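Local coordinates for protein beta-glucuronidase (Dictyoglomus thermophilum, PDB 6XXW) that probably hydrolyses beta-D-glucuronides, as a family 2 glycoside hydrolase built from a sugar-binding domain, a beta-sandwich and a TIM barrel, at residues P192-I196 against N272-Y276; E219-F223 against L267-D271; K251-P255 against I294-F299; P343-L349 against L398-D402. One frame throughout, in Å; residues are numbered along the deposited sequence.

Contact 1 (P192-I196 against N272-Y276); sequences PKVYI and NFDIY
P192 lies perpendicular to D274, its CD and CG set against the carboxylate: CD is 3.4 Å from D274 OD1, while CG also rests on the backbone at 3.1 Å from F273 O. The aspartate rises toward the loop because its CG is anti to the backbone N (chi1 -167°), and this sends OD2 to the backbone of I196. There I196 N donates to D274 OD2 over 2.8 Å in an almost straight bond, arriving head-on to the oxygen. The I196 side chain slants over the same oxygen, with CD1 3.5 Å from D274 OD2, and continues to an apolar touch of CD1 on Y276 CB at 4.0 Å.

The loop P192-I196 is the linker between strand 185-191, in the large antiparallel sheet of the sugar-binding region, and strand 198-206. Strand 273-280 belongs to the beta-sandwich expected for the second domain of family 2 enzymes, so the linker is tied to that domain's sheet by side chains in place of strand pairing.

N272 repeats the theme two residues earlier. Its OD1 takes V194 N at 3.1 Å, but the donor stands above the amide carbonyl plane, 74° out of it, off the lone pairs. V194 runs at right angles to this side chain and lays CG2 3.5 Å from N272 ND2; its own carbonyl oxygen is buried without a polar partner. The carboxylate of D274 is further satisfied by T29 at OD1 and by a salt bridge from R30 to OD2, and R30 also binds I196 O.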
loop_
_atom_site.group_PDB
_atom_site.type_symbol
_atom_site.label_atom_id
_atom_site.label_comp_id
_atom_site.label_asym_id
_atom_site.label_seq_id
_atom_site.Cartn_x
_atom_site.Cartn_y
_atom_site.Cartn_z
ATOM N N PRO A 192 -40.099 31.373 -22.104
ATOM C CA PRO A 192 -40.917 32.436 -22.698
ATOM C C PRO A 192 -40.736 33.735 -21.927
ATOM O O PRO A 192 -40.246 33.756 -20.797
ATOM C CB PRO A 192 -42.349 31.906 -22.570
ATOM C CG PRO A 192 -42.213 30.457 -22.253
ATOM C CD PRO A 192 -40.920 30.286 -21.550
ATOM N N LYS A 193 -41.158 34.838 -22.551
ATOM C CA LYS A 193 -40.954 36.151 -21.947
ATOM C C LYS A 193 -41.732 36.307 -20.649
ATOM O O LYS A 193 -41.295 37.036 -19.751
ATOM C CB LYS A 193 -41.332 37.254 -22.944
ATOM C CG LYS A 193 -40.524 37.188 -24.235
ATOM C CD LYS A 193 -39.221 37.964 -24.068
ATOM C CE LYS A 193 -38.586 38.310 -25.406
ATOM N NZ LYS A 193 -38.804 39.731 -25.835
ATOM N N VAL A 194 -42.885 35.652 -20.541
ATOM C CA VAL A 194 -43.622 35.528 -19.290
ATOM C C VAL A 194 -43.572 34.054 -18.909
ATOM O O VAL A 194 -43.989 33.191 -19.691
ATOM C CB VAL A 194 -45.071 36.027 -19.434
ATOM C CG1 VAL A 194 -45.834 35.909 -18.115
ATOM C CG2 VAL A 194 -45.086 37.459 -19.954
ATOM N N TYR A 195 -43.064 33.760 -17.715
ATOM C CA TYR A 195 -42.582 32.416 -17.427
ATOM C C TYR A 195 -42.678 32.139 -15.932
ATOM O O TYR A 195 -42.832 33.052 -15.121
ATOM C CB TYR A 195 -41.131 32.241 -17.899
ATOM C CG TYR A 195 -40.116 33.091 -17.146
ATOM C CD1 TYR A 195 -40.055 34.470 -17.330
ATOM C CD2 TYR A 195 -39.211 32.512 -16.262
ATOM C CE1 TYR A 195 -39.137 35.245 -16.644
ATOM C CE2 TYR A 195 -38.282 33.283 -15.579
ATOM C CZ TYR A 195 -38.256 34.648 -15.780
ATOM O OH TYR A 195 -37.345 35.416 -15.110
ATOM N N ILE A 196 -42.561 30.861 -15.580
ATOM C CA ILE A 196 -42.559 30.427 -14.186
ATOM C C ILE A 196 -41.184 30.751 -13.607
ATOM O O ILE A 196 -40.192 30.125 -13.979
ATOM C CB ILE A 196 -42.864 28.932 -14.060
ATOM C CG1 ILE A 196 -44.255 28.611 -14.601
ATOM C CG2 ILE A 196 -42.691 28.477 -12.607
ATOM C CD1 ILE A 196 -44.277 27.330 -15.424
ATOM N N ASN A 272 -48.205 33.836 -23.960
ATOM C CA ASN A 272 -47.142 33.054 -23.346
ATOM C C ASN A 272 -47.684 31.750 -22.789
ATOM O O ASN A 272 -48.796 31.692 -22.252
ATOM C CB ASN A 272 -46.439 33.838 -22.243
ATOM C CG ASN A 272 -45.693 35.032 -22.779
ATOM O OD1 ASN A 272 -44.502 34.950 -23.090
ATOM N ND2 ASN A 272 -46.397 36.150 -22.922
ATOM N N PHE A 273 -46.865 30.712 -22.917
ATOM C CA PHE A 273 -47.175 29.349 -22.515
ATOM C C PHE A 273 -45.892 28.787 -21.926
ATOM O O PHE A 273 -44.842 28.884 -22.563
ATOM C CB PHE A 273 -47.654 28.553 -23.733
ATOM C CG PHE A 273 -47.820 27.076 -23.503
ATOM C CD1 PHE A 273 -48.664 26.599 -22.520
ATOM C CD2 PHE A 273 -47.175 26.162 -24.328
ATOM C CE1 PHE A 273 -48.824 25.236 -22.328
ATOM C CE2 PHE A 273 -47.331 24.798 -24.147
ATOM C CZ PHE A 273 -48.161 24.335 -23.147
ATOM N N ASP A 274 -45.955 28.243 -20.711
ATOM C CA ASP A 274 -44.741 27.764 -20.051
ATOM C C ASP A 274 -45.074 26.554 -19.192
ATOM O O ASP A 274 -46.099 26.536 -18.507
ATOM C CB ASP A 274 -44.104 28.884 -19.200
ATOM C CG ASP A 274 -42.675 28.555 -18.730
ATOM O OD1 ASP A 274 -41.948 27.795 -19.423
ATOM O OD2 ASP A 274 -42.273 29.090 -17.667
ATOM N N ILE A 275 -44.200 25.547 -19.218
ATOM C CA ILE A 275 -44.382 24.351 -18.407
ATOM C C ILE A 275 -43.096 24.070 -17.633
ATOM O O ILE A 275 -42.005 24.066 -18.210
ATOM C CB ILE A 275 -44.774 23.131 -19.263
ATOM C CG1 ILE A 275 -46.101 23.391 -19.985
ATOM C CG2 ILE A 275 -44.864 21.884 -18.397
ATOM C CD1 ILE A 275 -46.527 22.261 -20.889
ATOM N N TYR A 276 -43.229 23.832 -16.334
ATOM C CA TYR A 276 -42.117 23.383 -15.504
ATOM C C TYR A 276 -42.599 22.223 -14.655
ATOM O O TYR A 276 -43.714 22.260 -14.122
ATOM C CB TYR A 276 -41.576 24.508 -14.607
ATOM C CG TYR A 276 -40.226 24.208 -13.955
ATOM C CD1 TYR A 276 -39.038 24.534 -14.587
ATOM C CD2 TYR A 276 -40.157 23.601 -12.709
ATOM C CE1 TYR A 276 -37.798 24.260 -13.988
ATOM C CE2 TYR A 276 -38.936 23.323 -12.102
ATOM C CZ TYR A 276 -37.761 23.661 -12.751
ATOM O OH TYR A 276 -36.548 23.384 -12.170
#

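Contact 2 (E219-F223 against L267-D271)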
loop_
_atom_site.group_PDB
_atom_site.type_symbol
_atom_site.label_atom_id
_atom_site.label_comp_id
_atom_site.label_asym_id
_atom_site.label_seq_id
_atom_site.Cartn_x
_atom_site.Cartn_y
_atom_site.Cartn_z
ATOM N N GLU A 219 -44.793 36.802 -13.593
ATOM C CA GLU A 219 -45.614 37.910 -14.067
ATOM C C GLU A 219 -46.944 37.430 -14.636
ATOM O O GLU A 219 -47.883 38.226 -14.750
ATOM C CB GLU A 219 -44.833 38.737 -15.092
ATOM C CG GLU A 219 -43.869 39.714 -14.422
ATOM C CD GLU A 219 -42.689 40.096 -15.293
ATOM O OE1 GLU A 219 -42.758 41.155 -15.957
ATOM O OE2 GLU A 219 -41.691 39.336 -15.309
ATOM N N GLY A 220 -47.054 36.144 -14.966
ATOM C CA GLY A 220 -48.320 35.579 -15.377
ATOM C C GLY A 220 -49.218 35.273 -14.189
ATOM O O GLY A 220 -48.797 35.280 -13.028
ATOM N N ASN A 221 -50.487 34.999 -14.491
ATOM C CA ASN A 221 -51.452 34.740 -13.428
ATOM C C ASN A 221 -52.371 33.547 -13.639
ATOM O O ASN A 221 -53.006 33.129 -12.667
ATOM C CB ASN A 221 -52.310 35.992 -13.204
ATOM C CG ASN A 221 -51.511 37.121 -12.617
ATOM O OD1 ASN A 221 -50.977 36.996 -11.515
ATOM N ND2 ASN A 221 -51.386 38.217 -13.357
ATOM N N ASN A 222 -52.480 32.984 -14.842
ATOM C CA ASN A 222 -53.363 31.847 -15.095
ATOM C C ASN A 222 -52.519 30.583 -15.116
ATOM O O ASN A 222 -51.696 30.401 -16.017
ATOM C CB ASN A 222 -54.119 31.984 -16.416
ATOM C CG ASN A 222 -54.582 33.388 -16.682
ATOM O OD1 ASN A 222 -55.027 34.092 -15.779
ATOM N ND2 ASN A 222 -54.487 33.807 -17.937
ATOM N N PHE A 223 -52.756 29.693 -14.154
ATOM C CA PHE A 223 -51.968 28.479 -14.004
ATOM C C PHE A 223 -52.875 27.279 -13.807
ATOM O O PHE A 223 -53.882 27.355 -13.098
ATOM C CB PHE A 223 -51.000 28.594 -12.812
ATOM C CG PHE A 223 -49.951 29.627 -13.001
ATOM C CD1 PHE A 223 -48.750 29.308 -13.619
ATOM C CD2 PHE A 223 -50.152 30.923 -12.553
ATOM C CE1 PHE A 223 -47.781 30.276 -13.795
ATOM C CE2 PHE A 223 -49.194 31.889 -12.734
ATOM C CZ PHE A 223 -48.008 31.571 -13.357
ATOM N N LEU A 267 -48.281 27.510 -17.130
ATOM C CA LEU A 267 -48.765 28.865 -17.346
ATOM C C LEU A 267 -49.499 28.932 -18.677
ATOM O O LEU A 267 -48.947 28.561 -19.716
ATOM C CB LEU A 267 -47.599 29.849 -17.345
ATOM C CG LEU A 267 -47.938 31.275 -17.779
ATOM C CD1 LEU A 267 -48.737 31.997 -16.695
ATOM C CD2 LEU A 267 -46.663 32.037 -18.109
ATOM N N LEU A 268 -50.745 29.407 -18.655
ATOM C CA LEU A 268 -51.555 29.498 -19.874
ATOM C C LEU A 268 -52.071 30.928 -20.010
ATOM O O LEU A 268 -53.113 31.270 -19.446
ATOM C CB LEU A 268 -52.693 28.485 -19.846
ATOM C CG LEU A 268 -52.276 27.053 -19.489
ATOM C CD1 LEU A 268 -53.327 26.382 -18.612
ATOM C CD2 LEU A 268 -51.976 26.225 -20.737
ATOM N N GLU A 269 -51.343 31.757 -20.752
ATOM C CA GLU A 269 -51.743 33.131 -21.026
ATOM C C GLU A 269 -52.023 33.304 -22.517
ATOM O O GLU A 269 -51.957 32.353 -23.308
ATOM C CB GLU A 269 -50.676 34.119 -20.547
ATOM C CG GLU A 269 -50.312 33.992 -19.065
ATOM C CD GLU A 269 -50.943 35.058 -18.172
ATOM O OE1 GLU A 269 -51.729 34.697 -17.265
ATOM O OE2 GLU A 269 -50.636 36.255 -18.357
ATOM N N LYS A 270 -52.347 34.543 -22.896
ATOM C CA LYS A 270 -52.673 34.840 -24.286
ATOM C C LYS A 270 -51.462 34.627 -25.187
ATOM O O LYS A 270 -51.511 33.849 -26.146
ATOM C CB LYS A 270 -53.195 36.274 -24.405
ATOM N N ASP A 271 -50.355 35.306 -24.883
ATOM C CA ASP A 271 -49.166 35.262 -25.721
ATOM C C ASP A 271 -48.065 34.361 -25.176
ATOM O O ASP A 271 -47.071 34.138 -25.876
ATOM C CB ASP A 271 -48.608 36.678 -25.915
#
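E269 OE1 receives two successive backbone N-H groups, those of N221 and N222. N221 N reaches E269 OE1 at 3.1 Å from well above the carboxylate plane, 61° out of it, whereas N222 N comes nearly along the C-O axis at the same 3.1 Å; both lie on one face of the group. A bend in the glutamate chain at chi2 (-102°) turns the carboxylate back toward the loop, and its other oxygen, OE2, comes to rest beside G220 CA.

N222 O accepts L268 N at 3.0 Å in an almost straight bond, and the N222 amide returns the favour, ND2 donating to L268 O at 3.3 Å with that oxygen in the amide plane. The N222 and E269 side chains cross at about a right angle, with amide and carboxylate planes 38° apart, and N222 ND2 comes within 3.0 Å of E269 OE1 at too poor an angle to count as a bond.

This is the end of an antiparallel ladder in the beta-sandwich expected of the second domain of family 2 enzymes, where strand 223-228 comes alongside strand 257-268. F223 and L267 make a non-hydrogen-bonded pair, their side chains on the same face of the sheet.

On that face L267 CD1 sits over the F223 ring in a CH-pi contact, 3.8 Å from the ring centroid and displaced toward the rim, nearest to CZ. L267 CD1 is also 3.8 Å from G220 CA. Beyond the ladder, K241 binds both G220 O and N221 OD1, while V194 and I196 of the domain linker pack on L267 and F223.

Contact 3 (K251-P255 against I294-F299)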
loop_
_atom_site.group_PDB
_atom_site.type_symbol
_atom_site.label_atom_id
_atom_site.label_comp_id
_atom_site.label_asym_id
_atom_site.label_seq_id
_atom_site.Cartn_x
_atom_site.Cartn_y
_atom_site.Cartn_z
ATOM N N LYS A 251 -48.744 8.227 -0.620
ATOM C CA LYS A 251 -47.545 7.462 -0.312
ATOM C C LYS A 251 -46.473 8.461 0.112
ATOM O O LYS A 251 -46.066 9.319 -0.683
ATOM C CB LYS A 251 -47.091 6.624 -1.510
ATOM C CG LYS A 251 -48.160 5.669 -2.072
ATOM C CD LYS A 251 -48.899 6.310 -3.234
ATOM C CE LYS A 251 -50.121 5.502 -3.668
ATOM N NZ LYS A 251 -50.594 5.910 -5.029
ATOM N N LEU A 252 -46.047 8.372 1.366
ATOM C CA LEU A 252 -45.131 9.354 1.928
ATOM C C LEU A 252 -43.683 9.053 1.552
ATOM O O LEU A 252 -43.273 7.896 1.419
ATOM C CB LEU A 252 -45.258 9.393 3.453
ATOM C CG LEU A 252 -46.665 9.589 4.014
ATOM C CD1 LEU A 252 -46.615 9.767 5.528
ATOM C CD2 LEU A 252 -47.337 10.783 3.331
ATOM N N TRP A 253 -42.910 10.123 1.388
ATOM C CA TRP A 253 -41.473 10.021 1.193
ATOM C C TRP A 253 -40.784 9.841 2.542
ATOM O O TRP A 253 -41.087 10.554 3.503
ATOM C CB TRP A 253 -40.961 11.282 0.489
ATOM C CG TRP A 253 -39.510 11.254 0.117
ATOM C CD1 TRP A 253 -38.984 10.980 -1.122
ATOM C CD2 TRP A 253 -38.393 11.540 0.975
ATOM N NE1 TRP A 253 -37.606 11.063 -1.077
ATOM C CE2 TRP A 253 -37.220 11.401 0.196
ATOM C CE3 TRP A 253 -38.267 11.880 2.334
ATOM C CZ2 TRP A 253 -35.939 11.603 0.727
ATOM C CZ3 TRP A 253 -36.995 12.074 2.860
ATOM C CH2 TRP A 253 -35.849 11.931 2.060
ATOM N N GLU A 254 -39.855 8.894 2.616
ATOM C CA GLU A 254 -39.009 8.762 3.795
ATOM C C GLU A 254 -37.834 7.863 3.436
ATOM O O GLU A 254 -37.871 7.178 2.409
ATOM C CB GLU A 254 -39.790 8.201 5.000
ATOM C CG GLU A 254 -40.527 6.875 4.795
ATOM C CD GLU A 254 -41.398 6.502 6.012
ATOM O OE1 GLU A 254 -42.126 7.382 6.533
ATOM O OE2 GLU A 254 -41.347 5.334 6.455
ATOM N N PRO A 255 -36.764 7.889 4.223
ATOM C CA PRO A 255 -35.702 6.894 4.032
ATOM C C PRO A 255 -36.282 5.495 4.106
ATOM O O PRO A 255 -37.050 5.169 5.019
ATOM C CB PRO A 255 -34.743 7.177 5.187
ATOM C CG PRO A 255 -34.943 8.611 5.482
ATOM C CD PRO A 255 -36.406 8.889 5.241
ATOM N N ILE A 294 -39.861 12.230 11.552
ATOM C CA ILE A 294 -40.178 12.304 10.132
ATOM C C ILE A 294 -41.461 11.524 9.944
ATOM O O ILE A 294 -41.534 10.349 10.332
ATOM C CB ILE A 294 -39.050 11.738 9.257
ATOM C CG1 ILE A 294 -37.787 12.601 9.417
ATOM C CG2 ILE A 294 -39.525 11.616 7.794
ATOM C CD1 ILE A 294 -36.580 12.125 8.608
ATOM N N ASN A 295 -42.483 12.188 9.391
ATOM C CA ASN A 295 -43.807 11.588 9.238
ATOM C C ASN A 295 -44.306 11.043 10.574
ATOM O O ASN A 295 -44.869 9.944 10.660
ATOM C CB ASN A 295 -43.784 10.508 8.154
ATOM C CG ASN A 295 -43.420 11.074 6.800
ATOM O OD1 ASN A 295 -43.727 12.237 6.513
ATOM N ND2 ASN A 295 -42.766 10.270 5.961
ATOM N N GLU A 296 -44.055 11.820 11.631
ATOM C CA GLU A 296 -44.489 11.553 13.001
ATOM C C GLU A 296 -43.886 10.273 13.585
ATOM O O GLU A 296 -44.393 9.742 14.579
ATOM C CB GLU A 296 -46.020 11.521 13.096
ATOM C CG GLU A 296 -46.681 12.886 12.875
ATOM C CD GLU A 296 -46.146 13.964 13.818
ATOM O OE1 GLU A 296 -46.292 13.810 15.052
ATOM O OE2 GLU A 296 -45.574 14.966 13.331
ATOM N N LYS A 297 -42.789 9.773 13.015
ATOM C CA LYS A 297 -42.123 8.615 13.586
ATOM C C LYS A 297 -40.709 8.983 14.026
ATOM O O LYS A 297 -40.063 9.811 13.378
ATOM C CB LYS A 297 -42.068 7.458 12.576
ATOM C CG LYS A 297 -43.420 6.956 12.133
ATOM C CD LYS A 297 -43.270 5.841 11.109
ATOM C CE LYS A 297 -42.639 6.356 9.832
ATOM N NZ LYS A 297 -42.553 5.277 8.801
ATOM N N PRO A 298 -40.210 8.407 15.139
ATOM C CA PRO A 298 -38.864 8.758 15.631
ATOM C C PRO A 298 -37.724 8.267 14.751
ATOM O O PRO A 298 -37.435 7.069 14.725
ATOM C CB PRO A 298 -38.811 8.086 17.011
ATOM C CG PRO A 298 -39.828 6.992 16.945
ATOM C CD PRO A 298 -40.929 7.525 16.075
ATOM N N PHE A 299 -37.046 9.185 14.068
ATOM C CA PHE A 299 -35.945 8.849 13.171
ATOM C C PHE A 299 -34.652 8.599 13.950
ATOM O O PHE A 299 -34.439 9.156 15.031
ATOM C CB PHE A 299 -35.740 9.997 12.176
ATOM C CG PHE A 299 -34.877 9.657 10.979
ATOM C CD1 PHE A 299 -35.181 8.584 10.156
ATOM C CD2 PHE A 299 -33.788 10.455 10.655
ATOM C CE1 PHE A 299 -34.400 8.297 9.036
ATOM C CE2 PHE A 299 -32.982 10.167 9.531
ATOM C CZ PHE A 299 -33.291 9.097 8.728
#
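N295 overlaps L252, the two side chains sliding past each other in opposite directions, with L252 CB 3.6 Å from N295 ND2 and L252 CD1 facing the amide carbon. Beneath that apolar cover the amide nitrogen spends both hydrogens across the contact. N295 ND2 gives one to W253 O at 3.0 Å, approaching from above the carbonyl plane. N295 ND2 gives the other to E254 OE1, also at 3.0 Å and nearly straight, on that oxygen's anti lone pair; amide and carboxylate are almost coplanar, their planes 16° apart.

E254 can face the turn in this way because its CG lies between the backbone N and the carbonyl carbon (chi1 55°), with the chain extended beyond. The second oxygen completes the exchange: K297 NZ makes a salt bridge of 2.6 Å with E254 OE2 on its syn side, the lysine coming in at about a right angle. One carboxylate thus holds two positions of the same type I' turn, I294 to K297, which links strands 291-294 and 297-305 as a tight hairpin. N295 OD1 is bound in its turn by T284 N, so the amide is fixed at both ends.

Farther along, P255 CG touches F299 CE1 at 3.6 Å, and I294 CD1 lies over one face of the F299 ring, toward its rim.

The contact joins the sandwich domain to the barrel domain. The short, weakly bonded strand 253-254 pairs with strand 257-268, and W253 NE1 reaches D353 O in helix 346-355, while K297 also makes a cation-pi contact with F595 near the chain's C-terminus.

Contact 4 (P343-L349 against L398-D402); sequences PYSEEIL and LIARD
Inside the TIM barrel domain, the loop and first turn of helix 346-355 meet the C-terminal end of helix 385-402 through a salt-bridge network of E346, R401 and D402. R401 is the centre of it. Its chain is bent at chi3 (71°), which turns the guanidinium back on its neighbour D402 in a side-on grip: NE binds D402 OD1 and NH2 binds D402 OD2, each at 2.7 Å. The NH1/NH2 edge faces the loop, where R401 NH2 donates to Y344 O at 2.7 Å and NH1 to the same oxygen in a weak bond.

E346 CG lies over one guanidinium face, 3.6 Å from R401 NE. The E346 carboxylate is nearly parallel to the guanidinium, yet E346 OE1 is 3.9 Å from R401 NH1 and well out of plane, a long ion pair without a pointing N-H. Apolar packing flanks the charges where P343 CG meets L398 CD1 at 3.6 Å, and the L349 methyl CD1 lies against the D402 carboxylate.

R401 NH2 also pairs with E361 on strand 358-362, close to D402 OD2. A single arginine therefore serves several acids and a backbone carbonyl, and its positive charge would probably offset the crowding of negative groups in this buried site.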
loop_
_atom_site.group_PDB
_atom_site.type_symbol
_atom_site.label_atom_id
_atom_site.label_comp_id
_atom_site.label_asym_id
_atom_site.label_seq_id
_atom_site.Cartn_x
_atom_site.Cartn_y
_atom_site.Cartn_z
ATOM N N PRO A 343 -23.165 24.085 0.732
ATOM C CA PRO A 343 -24.212 23.479 -0.088
ATOM C C PRO A 343 -23.583 22.646 -1.193
ATOM O O PRO A 343 -22.559 23.021 -1.775
ATOM C CB PRO A 343 -24.979 24.689 -0.643
ATOM C CG PRO A 343 -24.692 25.798 0.369
ATOM C CD PRO A 343 -23.277 25.557 0.789
ATOM N N TYR A 344 -24.187 21.498 -1.463
ATOM C CA TYR A 344 -23.710 20.661 -2.549
ATOM C C TYR A 344 -24.436 21.034 -3.843
ATOM O O TYR A 344 -25.316 21.902 -3.879
ATOM C CB TYR A 344 -23.884 19.174 -2.222
ATOM C CG TYR A 344 -22.939 18.625 -1.161
ATOM C CD1 TYR A 344 -21.975 19.436 -0.552
ATOM C CD2 TYR A 344 -23.012 17.281 -0.771
ATOM C CE1 TYR A 344 -21.109 18.913 0.444
ATOM C CE2 TYR A 344 -22.164 16.761 0.205
ATOM C CZ TYR A 344 -21.214 17.579 0.806
ATOM O OH TYR A 344 -20.397 17.025 1.775
ATOM N N SER A 345 -24.038 20.389 -4.930
ATOM C CA SER A 345 -24.728 20.581 -6.194
ATOM C C SER A 345 -26.185 20.154 -6.070
ATOM O O SER A 345 -26.520 19.215 -5.336
ATOM C CB SER A 345 -24.044 19.772 -7.290
ATOM O OG SER A 345 -24.198 18.391 -7.028
ATOM N N GLU A 346 -27.055 20.857 -6.809
ATOM C CA GLU A 346 -28.465 20.479 -6.873
ATOM C C GLU A 346 -28.624 19.036 -7.320
ATOM O O GLU A 346 -29.523 18.323 -6.846
ATOM C CB GLU A 346 -29.213 21.419 -7.825
ATOM C CG GLU A 346 -28.994 22.901 -7.520
ATOM C CD GLU A 346 -28.033 23.611 -8.479
ATOM O OE1 GLU A 346 -26.836 23.220 -8.550
ATOM O OE2 GLU A 346 -28.478 24.589 -9.137
ATOM N N GLU A 347 -27.754 18.593 -8.236
ATOM C CA GLU A 347 -27.767 17.215 -8.715
ATOM C C GLU A 347 -27.742 16.222 -7.561
ATOM O O GLU A 347 -28.479 15.230 -7.567
ATOM C CB GLU A 347 -26.570 17.000 -9.649
ATOM C CG GLU A 347 -26.746 17.572 -11.067
ATOM C CD GLU A 347 -26.414 19.065 -11.194
ATOM O OE1 GLU A 347 -26.068 19.719 -10.181
ATOM O OE2 GLU A 347 -26.501 19.587 -12.330
ATOM N N ILE A 348 -26.923 16.480 -6.538
ATOM C CA ILE A 348 -26.853 15.536 -5.427
ATOM C C ILE A 348 -28.170 15.511 -4.642
ATOM O O ILE A 348 -28.608 14.451 -4.171
ATOM C CB ILE A 348 -25.643 15.863 -4.534
ATOM C CG1 ILE A 348 -24.371 15.323 -5.202
ATOM C CG2 ILE A 348 -25.819 15.259 -3.121
ATOM C CD1 ILE A 348 -23.087 15.755 -4.481
ATOM N N LEU A 349 -28.843 16.660 -4.519
ATOM C CA LEU A 349 -30.116 16.675 -3.792
ATOM C C LEU A 349 -31.229 15.973 -4.574
ATOM O O LEU A 349 -32.081 15.301 -3.971
ATOM C CB LEU A 349 -30.522 18.115 -3.451
ATOM C CG LEU A 349 -29.571 18.816 -2.480
ATOM C CD1 LEU A 349 -30.152 20.142 -2.063
ATOM C CD2 LEU A 349 -29.322 17.958 -1.251
ATOM N N LEU A 398 -29.588 29.819 -0.344
ATOM C CA LEU A 398 -29.596 28.374 -0.154
ATOM C C LEU A 398 -31.017 27.855 0.002
ATOM O O LEU A 398 -31.410 26.877 -0.640
ATOM C CB LEU A 398 -28.749 28.026 1.068
ATOM C CG LEU A 398 -28.792 26.596 1.595
ATOM C CD1 LEU A 398 -28.317 25.610 0.535
ATOM C CD2 LEU A 398 -27.947 26.492 2.864
ATOM N N ILE A 399 -31.811 28.511 0.844
ATOM C CA ILE A 399 -33.195 28.096 1.011
ATOM C C ILE A 399 -33.981 28.314 -0.279
ATOM O O ILE A 399 -34.813 27.482 -0.657
ATOM C CB ILE A 399 -33.807 28.832 2.220
ATOM C CG1 ILE A 399 -33.098 28.352 3.498
ATOM C CG2 ILE A 399 -35.315 28.614 2.287
ATOM C CD1 ILE A 399 -33.475 29.111 4.750
ATOM N N ALA A 400 -33.719 29.417 -0.992
ATOM C CA ALA A 400 -34.413 29.636 -2.260
ATOM C C ALA A 400 -34.100 28.525 -3.256
ATOM O O ALA A 400 -34.965 28.117 -4.044
ATOM C CB ALA A 400 -34.045 31.005 -2.846
ATOM N N ARG A 401 -32.866 28.014 -3.239
ATOM C CA ARG A 401 -32.523 26.961 -4.189
ATOM C C ARG A 401 -33.162 25.634 -3.806
ATOM O O ARG A 401 -33.686 24.925 -4.672
ATOM C CB ARG A 401 -31.009 26.799 -4.292
ATOM C CG ARG A 401 -30.576 25.980 -5.507
ATOM C CD ARG A 401 -29.113 25.583 -5.407
ATOM N NE ARG A 401 -28.889 24.571 -4.372
ATOM C CZ ARG A 401 -27.716 24.006 -4.117
ATOM N NH1 ARG A 401 -26.644 24.328 -4.837
ATOM N NH2 ARG A 401 -27.617 23.113 -3.142
ATOM N N ASP A 402 -33.136 25.278 -2.519
ATOM C CA ASP A 402 -33.375 23.900 -2.107
ATOM C C ASP A 402 -34.662 23.692 -1.322
ATOM O O ASP A 402 -34.931 22.560 -0.898
ATOM C CB ASP A 402 -32.170 23.396 -1.301
ATOM C CG ASP A 402 -30.918 23.310 -2.155
ATOM O OD1 ASP A 402 -31.053 23.356 -3.398
ATOM O OD2 ASP A 402 -29.805 23.204 -1.617
#

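How the contacts relate
Contacts 1 and 2 form one unit: their centres are 7 Å apart, neighbouring strands 257-268 and 273-280 carry one segment of each, and D274 O lies 2.8 Å from L267 N, a probable backbone hydrogen bond. Contact 3 reaches the same sheet through strand 253-254, its centre about 35 Å from that of contact 1. Contact 4 lies within the barrel, the domain that carries the active site in family 2 enzymes. Its nearest atoms are about 7 Å from contact 3 and about 8 Å from contact 1, and Y23 spans the latter gap by hydrogen bonding to both Y276 and E347.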